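Local coordinates for maltose/maltodextrin-binding protein (Thermus thermophilus, PDB 2GH9), which binds maltotriose and probably serves as the extracellular solute-binding component of a maltodextrin uptake system, at residues Y151-P156 and L354-P359. Sequence-based numbering, arbitrary orientation.
Sequences YNIGDP and LAIQRP. With GLC (alpha-D-glucopyranose), chain B; GLC (alpha-D-glucopyranose), chain C.
G154 and I356 bring the two backbones to 7.8 Å between their CA atoms, where a type I beta turn from N152 to D155, closed by D155 N to N152 O, faces the C-terminal part of helix 341-357. A small apolar contact joins them: I153 and I356 meet tip to tip, with CD1 of I356 set 3.7 Å from CG2 of I153 and 3.9 Å from its CG1. I356 places CG1 between its backbone N and carbonyl carbon (chi1 70°) and extends CD1 from there (chi2 179°), which carries the methyl to the turn; the same methyl lies 4.2 Å from G154 N. The example illustrates how one short turn can join a buried apolar contact to a binding site, for D155, like P156, lines the glycan pocket. Its carboxylate spreads over two glucose units, OD1 accepting from O6 of the chain B glucose and OD2 from O6 of the chain C glucose, each at 2.7 Å. D155 is also the N-cap of helix 156-166, with a weak bond from F158 N to OD1. With an alanine in place of D155, both O6 hydroxyls would probably lose this acceptor, and the helix start its weak side-chain cap. Around the contact, I199 of helix 189-204 touches both isoleucines, R203 bonds to I356 O, and P156, opening helix 156-166 after strand 149-150, packs on W345, W348 and I352 of helix 341-357.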
ATOM      1  N   TYR A 151       5.090  12.998   6.558  1.00 24.29           N
ATOM      2  CA  TYR A 151       4.578  11.920   5.695  1.00 24.40           C
ATOM      3  C   TYR A 151       4.569  12.366   4.234  1.00 24.21           C
ATOM      4  O   TYR A 151       4.740  13.555   3.937  1.00 23.95           O
ATOM      5  CB  TYR A 151       3.174  11.439   6.157  1.00 23.81           C
ATOM      6  CG  TYR A 151       1.993  12.247   5.651  1.00 23.96           C
ATOM      7  CD1 TYR A 151       1.799  13.558   6.067  1.00 24.79           C
ATOM      8  CD2 TYR A 151       1.046  11.686   4.788  1.00 22.03           C
ATOM      9  CE1 TYR A 151       0.738  14.303   5.617  1.00 23.45           C
ATOM     10  CE2 TYR A 151      -0.039  12.435   4.323  1.00 23.44           C
ATOM     11  CZ  TYR A 151      -0.178  13.754   4.758  1.00 24.23           C
ATOM     12  OH  TYR A 151      -1.215  14.536   4.357  1.00 24.40           O
ATOM     13  N   ASN A 152       4.356  11.408   3.334  1.00 23.45           N
ATOM     14  CA  ASN A 152       4.256  11.683   1.903  1.00 23.72           C
ATOM     15  C   ASN A 152       2.965  12.433   1.565  1.00 23.26           C
ATOM     16  O   ASN A 152       2.024  11.877   1.024  1.00 22.83           O
ATOM     17  CB  ASN A 152       4.388  10.369   1.111  1.00 23.29           C
ATOM     18  CG  ASN A 152       4.630  10.585  -0.355  1.00 24.20           C
ATOM     19  OD1 ASN A 152       4.762  11.723  -0.835  1.00 22.74           O
ATOM     20  ND2 ASN A 152       4.704   9.471  -1.099  1.00 25.31           N
ATOM     21  N   ILE A 153       2.971  13.737   1.850  1.00 23.72           N
ATOM     22  CA  ILE A 153       1.779  14.572   1.818  1.00 22.66           C
ATOM     23  C   ILE A 153       1.088  14.698   0.463  1.00 23.14           C
ATOM     24  O   ILE A 153      -0.127  14.878   0.391  1.00 22.27           O
ATOM     25  CB  ILE A 153       2.122  15.989   2.433  1.00 23.36           C
ATOM     26  CG1 ILE A 153       0.887  16.870   2.587  1.00 22.66           C
ATOM     27  CG2 ILE A 153       3.203  16.704   1.629  1.00 21.98           C
ATOM     28  CD1 ILE A 153       1.105  18.003   3.595  1.00 22.47           C
ATOM     29  N   GLY A 154       1.856  14.619  -0.618  1.00 22.83           N
ATOM     30  CA  GLY A 154       1.288  14.721  -1.936  1.00 22.71           C
ATOM     31  C   GLY A 154       0.650  13.456  -2.459  1.00 22.29           C
ATOM     32  O   GLY A 154      -0.046  13.505  -3.444  1.00 21.55           O
ATOM     33  N   ASP A 155       0.871  12.323  -1.789  1.00 22.97           N
ATOM     34  CA  ASP A 155       0.417  11.015  -2.282  1.00 22.49           C
ATOM     35  C   ASP A 155      -1.077  10.694  -1.984  1.00 22.06           C
ATOM     36  O   ASP A 155      -1.506  10.718  -0.840  1.00 22.41           O
ATOM     37  CB  ASP A 155       1.353   9.951  -1.702  1.00 22.36           C
ATOM     38  CG  ASP A 155       1.232   8.595  -2.388  1.00 23.34           C
ATOM     39  OD1 ASP A 155       0.129   8.042  -2.372  1.00 25.37           O
ATOM     40  OD2 ASP A 155       2.252   8.064  -2.896  1.00 23.57           O
ATOM     41  N   PRO A 156      -1.871  10.373  -3.012  1.00 21.95           N
ATOM     42  CA  PRO A 156      -3.322  10.120  -2.810  1.00 21.42           C
ATOM     43  C   PRO A 156      -3.682   8.880  -1.942  1.00 21.23           C
ATOM     44  O   PRO A 156      -4.570   8.943  -1.063  1.00 20.60           O
ATOM     45  CB  PRO A 156      -3.860   9.967  -4.245  1.00 21.02           C
ATOM     46  CG  PRO A 156      -2.695   9.676  -5.087  1.00 21.69           C
ATOM     47  CD  PRO A 156      -1.468  10.220  -4.425  1.00 21.85           C
ATOM     48  N   LEU A 354      -1.709  20.335  -5.965  1.00 34.11           N
ATOM     49  CA  LEU A 354      -2.213  21.698  -6.243  1.00 35.50           C
ATOM     50  C   LEU A 354      -2.734  22.389  -4.981  1.00 36.13           C
ATOM     51  O   LEU A 354      -2.493  23.583  -4.759  1.00 36.31           O
ATOM     52  CB  LEU A 354      -3.358  21.658  -7.262  1.00 35.70           C
ATOM     53  CG  LEU A 354      -3.101  21.998  -8.727  1.00 36.92           C
ATOM     54  CD1 LEU A 354      -2.007  21.148  -9.310  1.00 37.51           C
ATOM     55  CD2 LEU A 354      -4.404  21.836  -9.506  1.00 36.35           C
ATOM     56  N   ALA A 355      -3.476  21.638  -4.172  1.00 36.47           N
ATOM     57  CA  ALA A 355      -4.027  22.168  -2.931  1.00 37.16           C
ATOM     58  C   ALA A 355      -2.916  22.671  -2.007  1.00 37.43           C
ATOM     59  O   ALA A 355      -2.990  23.797  -1.499  1.00 38.26           O
ATOM     60  CB  ALA A 355      -4.902  21.117  -2.232  1.00 36.74           C
ATOM     61  N   ILE A 356      -1.869  21.868  -1.835  1.00 37.82           N
ATOM     62  CA  ILE A 356      -0.802  22.155  -0.865  1.00 38.24           C
ATOM     63  C   ILE A 356       0.314  23.055  -1.401  1.00 38.87           C
ATOM     64  O   ILE A 356       1.199  23.446  -0.661  1.00 37.82           O
ATOM     65  CB  ILE A 356      -0.184  20.838  -0.265  1.00 37.88           C
ATOM     66  CG1 ILE A 356       0.638  20.052  -1.306  1.00 37.76           C
ATOM     67  CG2 ILE A 356      -1.294  19.978   0.311  1.00 37.64           C
ATOM     68  CD1 ILE A 356       1.297  18.761  -0.785  1.00 36.47           C
ATOM     69  N   GLN A 357       0.262  23.382  -2.682  1.00 41.00           N
ATOM     70  CA  GLN A 357       1.289  24.211  -3.302  1.00 42.37           C
ATOM     71  C   GLN A 357       1.206  25.657  -2.794  1.00 43.21           C
ATOM     72  O   GLN A 357       2.241  26.269  -2.520  1.00 43.25           O
ATOM     73  CB  GLN A 357       1.158  24.132  -4.823  1.00 42.61           C
ATOM     74  CG  GLN A 357       1.677  25.314  -5.625  1.00 43.05           C
ATOM     75  CD  GLN A 357       1.333  25.162  -7.093  1.00 44.39           C
ATOM     76  OE1 GLN A 357       0.410  25.821  -7.613  1.00 47.49           O
ATOM     77  NE2 GLN A 357       2.043  24.256  -7.768  1.00 46.80           N
ATOM     78  N   ARG A 358      -0.015  26.177  -2.654  1.00 44.00           N
ATOM     79  CA  ARG A 358      -0.221  27.538  -2.148  1.00 45.12           C
ATOM     80  C   ARG A 358      -1.410  27.626  -1.168  1.00 45.12           C
ATOM     81  O   ARG A 358      -2.393  26.893  -1.315  1.00 44.97           O
ATOM     82  CB  ARG A 358      -0.420  28.507  -3.318  1.00 45.19           C
ATOM     83  CG  ARG A 358      -1.725  28.318  -4.089  1.00 46.49           C
ATOM     84  CD  ARG A 358      -1.707  29.061  -5.432  1.00 47.98           C
ATOM     85  NE  ARG A 358      -1.806  30.514  -5.241  1.00 50.81           N
ATOM     86  CZ  ARG A 358      -2.941  31.218  -5.235  1.00 51.86           C
ATOM     87  NH1 ARG A 358      -4.125  30.627  -5.419  1.00 52.93           N
ATOM     88  NH2 ARG A 358      -2.896  32.541  -5.046  1.00 51.82           N
ATOM     89  N   PRO A 359      -1.313  28.523  -0.155  1.00 46.01           N
ATOM     90  CA  PRO A 359      -2.427  28.843   0.765  1.00 45.83           C
ATOM     91  C   PRO A 359      -3.737  29.274   0.082  1.00 45.94           C
ATOM     92  O   PRO A 359      -4.826  28.975   0.590  1.00 45.78           O
ATOM     93  CB  PRO A 359      -1.875  30.010   1.585  1.00 45.98           C
ATOM     94  CG  PRO A 359      -0.403  29.847   1.544  1.00 46.54           C
ATOM     95  CD  PRO A 359      -0.089  29.272   0.198  1.00 46.01           C
TER
HETATM   96  C1  GLC B   3      -0.784   2.680  -4.155  1.00 21.41           C
HETATM   97  C2  GLC B   3      -1.301   1.839  -5.308  1.00 23.81           C
HETATM   98  C3  GLC B   3      -0.664   2.283  -6.615  1.00 20.91           C
HETATM   99  C4  GLC B   3      -0.873   3.781  -6.792  1.00 22.87           C
HETATM  100  C5  GLC B   3      -0.371   4.588  -5.585  1.00 21.20           C
HETATM  101  C6  GLC B   3      -0.686   6.089  -5.677  1.00 22.18           C
HETATM  102  O2  GLC B   3      -1.029   0.445  -5.072  1.00 23.79           O
HETATM  103  O3  GLC B   3      -1.245   1.572  -7.703  1.00 20.11           O
HETATM  104  O4  GLC B   3      -0.196   4.176  -7.984  1.00 22.90           O
HETATM  105  O5  GLC B   3      -0.983   4.089  -4.393  1.00 20.90           O
HETATM  106  O6  GLC B   3       0.191   6.806  -4.800  1.00 25.43           O
HETATM  107  C1  GLC C   2       3.213   1.523  -0.851  1.00 15.32           C
HETATM  108  C2  GLC C   2       2.068   0.543  -1.021  1.00 15.94           C
HETATM  109  C3  GLC C   2       1.414   0.756  -2.405  1.00 16.40           C
HETATM  110  C4  GLC C   2       1.030   2.205  -2.665  1.00 18.11           C
HETATM  111  C5  GLC C   2       2.216   3.123  -2.379  1.00 17.70           C
HETATM  112  C6  GLC C   2       1.803   4.596  -2.478  1.00 18.26           C
HETATM  113  O2  GLC C   2       2.563  -0.797  -0.945  1.00 16.86           O
HETATM  114  O3  GLC C   2       0.285  -0.080  -2.541  1.00 16.48           O
HETATM  115  O4  GLC C   2       0.598   2.359  -4.031  1.00 19.54           O
HETATM  116  O5  GLC C   2       2.754   2.864  -1.062  1.00 14.21           O
HETATM  117  O6  GLC C   2       2.901   5.441  -2.832  1.00 19.26           O